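Local coordinates for protein 5'-nucleotidase SurE (Aquifex aeolicus, PDB 2WQK) that probably hydrolyses nucleoside 5'-monophosphates to nucleosides and phosphate, using one divalent metal ion per subunit, at residues Val7-Tyr12 with Arg37-Val42; Ser106-Gly111 with Ala124-Gly129. All blocks are in the same frame, centred on the assembly; numbering follows the deposited sequence.

Interaction 1. Residues Val7-Tyr12 with Arg37-Val42; sequences VNDDGY and RNLSGV. With NA (sodium ion), chain D.
D10 OD1 and S40 OG meet at one sodium ion. D10 OD1 lies 2.3 Å from the metal and accepts a hydrogen bond from a water. S40 OG lies 2.4 Å from the metal. The two oxygens are close as shared ligands, not bonded to each other. N94 OD1, a further water and the sulfate ion complete the sodium site. D10 OD2 accepts from E95 N.

N38 works in the second shell. S40 has OG beside its backbone N, anti to the carbonyl carbon (chi1 -60°). From there the hydroxyl donates to N38 OD1 at 2.6 Å, in the carbonyl plane and on a lone pair. S40 N reaches the same N38 OD1 at 3.0 Å, close to the C=O axis, and this closes an Asx turn. The N38 side chain runs beside that of D10 and points the same way, with the amide and carboxylate planes 52° apart. N38 ND2 donates to two waters; one donates in turn to D10 O, the other to D10 OD1.

The backbones join where L39 N donates to D9 O at 2.9 Å, almost straight (172°). D9 OD1 is buried against L39 CB at 3.4 Å and has no polar partner in the model. N8 OD1 accepts from G11 N in an Asx motif, and N8 ND2 donates to G11 O.

D9, D10, S40 and N94 are predicted to bind the divalent metal. The sodium is not bound by D9 but probably sits in that site. Since S40 OG donates to N38 OD1, its lone pairs are probably left to the metal.

Interaction 2. Residues Ser106-Gly111 with Ala124-Gly129; sequences SGTVSG and AFSAFG. With SO4 (sulfate ion), chain C.
The chi1 of T108 (-58°) splits its two branches between the strand and a sulfate ion. CG2 is anti to the backbone N and meets the backbone F125 O at 3.7 Å. OG1 is beside the backbone N and faces the sulfate. S106 has OG anti to its own N (chi1 168°), in place to cap the helix that follows.

S106 is the N-cap of helix 107-117. Its OG accepts from V109 N at 2.9 Å and donates to sulfate O3 at 2.8 Å. T108 N and T108 OG1 donate to the same O3, so three groups grip one sulfate oxygen. G107 N donates to sulfate O4 at 2.9 Å. N98 ND2 adds another bond to the sulfate and also one to S126 OG. Sulfate O2 also contacts the sodium ion.

The helix and strand segments run nearly antiparallel (160°), with axes 7.6 Å apart. They touch by packing. A124 CB points at the helix and rests against V109 CA and T108 O, both at 4.0 Å. F125 turns its CB away from the helix, and its side chain packs on C142 and V146 of helix 135-152. These elements belong to the beta-alpha-beta unit of strand 88-94, helix 107-117 and strand 122-128. Within it, S91 OG of strand 88-94 donates a hydrogen bond to T108 O.

The sulfate probably comes from the crystallisation liquor. Its place at the N terminus of a helix, next to the metal, is consistent with a pocket for the substrate phosphate. Backbone N-H groups and the helix dipole would probably help to stabilise an anion there.

Overall arrangement
Strand 3-7 leads into residues 7-12. The chain then forms helix 15-24 and strand 29-35, and residues 37-42 come back to close interaction 1. That contact joins the loops after two neighbouring parallel strands. Strand 88-94, next to strand 3-7 on its other side, follows later. After it, interaction 2 closes the shorter loop through helix 107-117 to strand 122-128. The contacts are in series and neither nest nor cross. They meet in space where D9 packs on G107 and T108. Metal loops and helix N terminus thus share one site at the C-terminal ends of the parallel strands of the mixed sheet.

Interaction 1. Residues Val7-Tyr12 with Arg37-Val42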
loop_
_atom_site.group_PDB
_atom_site.type_symbol
_atom_site.label_atom_id
_atom_site.label_comp_id
_atom_site.label_asym_id
_atom_site.label_seq_id
_atom_site.Cartn_x
_atom_site.Cartn_y
_atom_site.Cartn_z
ATOM N N VAL A 7 -1.977 -18.997 -13.393
ATOM C CA VAL A 7 -1.945 -17.915 -12.418
ATOM C C VAL A 7 -2.107 -16.607 -13.182
ATOM O O VAL A 7 -2.070 -16.571 -14.416
ATOM C CB VAL A 7 -0.611 -17.909 -11.618
ATOM C CG1 VAL A 7 -0.370 -19.298 -11.018
ATOM C CG2 VAL A 7 0.573 -17.451 -12.494
ATOM N N ASN A 8 -2.272 -15.516 -12.440
ATOM C CA ASN A 8 -2.189 -14.196 -13.051
ATOM C C ASN A 8 -1.801 -13.162 -11.986
ATOM O O ASN A 8 -1.509 -13.527 -10.837
ATOM C CB ASN A 8 -3.455 -13.789 -13.808
ATOM C CG ASN A 8 -4.576 -13.277 -12.888
ATOM O OD1 ASN A 8 -4.546 -13.490 -11.675
ATOM N ND2 ASN A 8 -5.601 -12.636 -13.483
ATOM N N ASP A 9 -1.788 -11.899 -12.404
ATOM C CA ASP A 9 -1.509 -10.783 -11.502
ATOM C C ASP A 9 -2.710 -9.860 -11.261
ATOM O O ASP A 9 -2.650 -8.990 -10.408
ATOM C CB ASP A 9 -0.328 -9.956 -12.072
ATOM C CG ASP A 9 0.416 -9.180 -11.021
ATOM O OD1 ASP A 9 0.477 -9.570 -9.845
ATOM O OD2 ASP A 9 0.939 -8.131 -11.412
ATOM N N ASP A 10 -3.760 -9.998 -12.071
ATOM C CA ASP A 10 -4.916 -9.118 -12.036
ATOM C C ASP A 10 -6.002 -9.582 -11.085
ATOM O O ASP A 10 -6.913 -8.804 -10.772
ATOM C CB ASP A 10 -5.479 -8.958 -13.453
ATOM C CG ASP A 10 -4.450 -8.386 -14.437
ATOM O OD1 ASP A 10 -3.731 -7.411 -14.027
ATOM O OD2 ASP A 10 -4.361 -8.880 -15.593
ATOM N N GLY A 11 -5.920 -10.844 -10.644
ATOM C CA GLY A 11 -6.937 -11.402 -9.754
ATOM C C GLY A 11 -7.727 -12.524 -10.425
ATOM O O GLY A 11 -7.908 -12.549 -11.634
ATOM N N TYR A 12 -8.210 -13.446 -9.594
ATOM C CA TYR A 12 -8.893 -14.653 -10.089
ATOM C C TYR A 12 -10.142 -14.350 -10.878
ATOM O O TYR A 12 -10.621 -15.191 -11.647
ATOM C CB TYR A 12 -9.219 -15.601 -8.952
ATOM C CG TYR A 12 -10.317 -15.115 -8.025
ATOM C CD1 TYR A 12 -11.665 -15.304 -8.354
ATOM C CD2 TYR A 12 -10.018 -14.485 -6.821
ATOM C CE1 TYR A 12 -12.657 -14.877 -7.519
ATOM C CE2 TYR A 12 -11.021 -14.056 -5.973
ATOM C CZ TYR A 12 -12.329 -14.248 -6.331
ATOM O OH TYR A 12 -13.319 -13.838 -5.485
ATOM N N ARG A 37 -6.921 -9.989 -5.766
ATOM C CA ARG A 37 -6.931 -8.552 -6.057
ATOM C C ARG A 37 -5.888 -8.292 -7.128
ATOM O O ARG A 37 -5.018 -9.105 -7.410
ATOM C CB ARG A 37 -6.608 -7.694 -4.832
ATOM C CG ARG A 37 -5.189 -7.844 -4.311
ATOM C CD ARG A 37 -5.030 -7.393 -2.848
ATOM N NE ARG A 37 -5.738 -8.271 -1.911
ATOM C CZ ARG A 37 -5.913 -8.032 -0.614
ATOM N NH1 ARG A 37 -5.472 -6.904 -0.062
ATOM N NH2 ARG A 37 -6.546 -8.914 0.127
ATOM N N ASN A 38 -5.963 -7.122 -7.730
ATOM C CA ASN A 38 -5.017 -6.743 -8.748
ATOM C C ASN A 38 -3.724 -6.255 -8.104
ATOM O O ASN A 38 -3.724 -5.235 -7.373
ATOM C CB ASN A 38 -5.611 -5.629 -9.608
ATOM C CG ASN A 38 -4.865 -5.420 -10.868
ATOM O OD1 ASN A 38 -3.654 -5.402 -10.857
ATOM N ND2 ASN A 38 -5.590 -5.304 -12.007
ATOM N N LEU A 39 -2.629 -6.937 -8.409
ATOM C CA LEU A 39 -1.300 -6.609 -7.815
ATOM C C LEU A 39 -0.328 -5.984 -8.808
ATOM O O LEU A 39 0.894 -5.898 -8.554
ATOM C CB LEU A 39 -0.649 -7.829 -7.158
ATOM C CG LEU A 39 -1.422 -8.405 -5.970
ATOM C CD1 LEU A 39 -0.823 -9.772 -5.529
ATOM C CD2 LEU A 39 -1.530 -7.460 -4.758
ATOM N N SER A 40 -0.849 -5.516 -9.925
ATOM C CA SER A 40 -0.013 -4.979 -10.988
ATOM C C SER A 40 0.920 -3.848 -10.493
ATOM O O SER A 40 2.067 -3.755 -10.878
ATOM C CB SER A 40 -0.921 -4.456 -12.102
ATOM O OG SER A 40 -1.722 -5.534 -12.616
ATOM N N GLY A 41 0.396 -3.014 -9.623
ATOM C CA GLY A 41 1.120 -1.792 -9.241
ATOM C C GLY A 41 2.090 -1.941 -8.079
ATOM O O GLY A 41 2.707 -0.928 -7.653
ATOM N N VAL A 42 2.179 -3.131 -7.513
ATOM C CA VAL A 42 2.834 -3.347 -6.244
ATOM C C VAL A 42 3.915 -4.408 -6.342
ATOM O O VAL A 42 4.384 -4.701 -7.417
ATOM C CB VAL A 42 1.840 -3.561 -5.111
ATOM C CG1 VAL A 42 0.905 -2.306 -4.996
ATOM C CG2 VAL A 42 1.052 -4.867 -5.253
HETATM NA NA NA D . -1.571 -6.753 -14.642
HETATM O O HOH W 1 -8.293 -6.609 -11.717
HETATM O O HOH W 2 -4.626 -4.344 -14.620
HETATM O O HOH W 3 -2.176 -4.765 -15.937
#

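Interaction 2. Residues Ser106-Gly111 with Ala124-Gly129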
loop_
_atom_site.group_PDB
_atom_site.type_symbol
_atom_site.label_atom_id
_atom_site.label_comp_id
_atom_site.label_asym_id
_atom_site.label_seq_id
_atom_site.Cartn_x
_atom_site.Cartn_y
_atom_site.Cartn_z
ATOM N N SER A 106 7.129 -6.849 -14.475
ATOM C CA SER A 106 5.808 -7.471 -14.680
ATOM C C SER A 106 5.541 -8.658 -13.751
ATOM O O SER A 106 6.328 -9.635 -13.689
ATOM C CB SER A 106 5.750 -8.010 -16.101
ATOM O OG SER A 106 4.614 -8.859 -16.307
ATOM N N GLY A 107 4.416 -8.603 -13.065
ATOM C CA GLY A 107 3.948 -9.721 -12.258
ATOM C C GLY A 107 3.534 -10.904 -13.116
ATOM O O GLY A 107 3.698 -12.061 -12.715
ATOM N N THR A 108 2.940 -10.612 -14.271
ATOM C CA THR A 108 2.540 -11.714 -15.151
ATOM C C THR A 108 3.775 -12.497 -15.592
ATOM O O THR A 108 3.809 -13.725 -15.513
ATOM C CB THR A 108 1.770 -11.185 -16.386
ATOM O OG1 THR A 108 0.634 -10.459 -15.928
ATOM C CG2 THR A 108 1.327 -12.347 -17.324
ATOM N N VAL A 109 4.803 -11.779 -16.022
ATOM C CA VAL A 109 6.023 -12.438 -16.464
ATOM C C VAL A 109 6.676 -13.203 -15.295
ATOM O O VAL A 109 7.146 -14.310 -15.453
ATOM C CB VAL A 109 7.004 -11.450 -17.140
ATOM C CG1 VAL A 109 8.280 -12.160 -17.539
ATOM C CG2 VAL A 109 6.352 -10.828 -18.348
ATOM N N SER A 110 6.689 -12.603 -14.113
ATOM C CA SER A 110 7.352 -13.253 -12.977
ATOM C C SER A 110 6.668 -14.573 -12.577
ATOM O O SER A 110 7.356 -15.517 -12.148
ATOM C CB SER A 110 7.460 -12.294 -11.787
ATOM O OG SER A 110 6.237 -12.001 -11.216
ATOM N N GLY A 111 5.349 -14.664 -12.789
ATOM C CA GLY A 111 4.670 -15.960 -12.557
ATOM C C GLY A 111 5.255 -17.052 -13.454
ATOM O O GLY A 111 5.531 -18.175 -13.005
ATOM N N ALA A 124 4.077 -16.783 -20.319
ATOM C CA ALA A 124 3.309 -15.584 -19.903
ATOM C C ALA A 124 2.522 -15.087 -21.136
ATOM O O ALA A 124 3.105 -15.049 -22.228
ATOM C CB ALA A 124 4.244 -14.448 -19.426
ATOM N N PHE A 125 1.254 -14.677 -20.933
ATOM C CA PHE A 125 0.441 -14.123 -22.011
ATOM C C PHE A 125 -0.085 -12.769 -21.548
ATOM O O PHE A 125 -0.661 -12.655 -20.455
ATOM C CB PHE A 125 -0.790 -15.020 -22.220
ATOM C CG PHE A 125 -0.468 -16.429 -22.699
ATOM C CD1 PHE A 125 -0.151 -16.660 -24.032
ATOM C CD2 PHE A 125 -0.559 -17.521 -21.850
ATOM C CE1 PHE A 125 0.116 -17.948 -24.489
ATOM C CE2 PHE A 125 -0.300 -18.814 -22.322
ATOM C CZ PHE A 125 0.028 -19.011 -23.614
ATOM N N SER A 126 0.066 -11.769 -22.419
ATOM C CA SER A 126 -0.403 -10.405 -22.163
ATOM C C SER A 126 -1.101 -9.862 -23.408
ATOM O O SER A 126 -0.683 -10.157 -24.514
ATOM C CB SER A 126 0.792 -9.505 -21.814
ATOM O OG SER A 126 1.440 -10.005 -20.665
ATOM N N ALA A 127 -2.167 -9.086 -23.172
ATOM C CA ALA A 127 -2.947 -8.418 -24.227
ATOM C C ALA A 127 -2.382 -7.027 -24.561
ATOM O O ALA A 127 -2.278 -6.181 -23.671
ATOM C CB ALA A 127 -4.423 -8.273 -23.766
ATOM N N PHE A 128 -2.091 -6.802 -25.835
ATOM C CA PHE A 128 -1.636 -5.499 -26.316
ATOM C C PHE A 128 -2.867 -4.720 -26.727
ATOM O O PHE A 128 -3.330 -4.789 -27.882
ATOM C CB PHE A 128 -0.664 -5.637 -27.478
ATOM C CG PHE A 128 -0.209 -4.303 -28.052
ATOM C CD1 PHE A 128 0.658 -3.486 -27.323
ATOM C CD2 PHE A 128 -0.588 -3.906 -29.318
ATOM C CE1 PHE A 128 1.124 -2.308 -27.807
ATOM C CE2 PHE A 128 -0.118 -2.706 -29.830
ATOM C CZ PHE A 128 0.732 -1.912 -29.073
ATOM N N GLY A 129 -3.410 -4.054 -25.721
ATOM C CA GLY A 129 -4.608 -3.212 -25.846
ATOM C C GLY A 129 -4.785 -2.468 -24.546
ATOM O O GLY A 129 -4.149 -2.798 -23.516
HETATM S S SO4 C . 1.533 -7.006 -14.705
HETATM O O1 SO4 C . 0.874 -5.948 -15.469
HETATM O O2 SO4 C . 0.480 -7.658 -13.862
HETATM O O3 SO4 C . 2.053 -8.008 -15.562
HETATM O O4 SO4 C . 2.608 -6.466 -13.814
#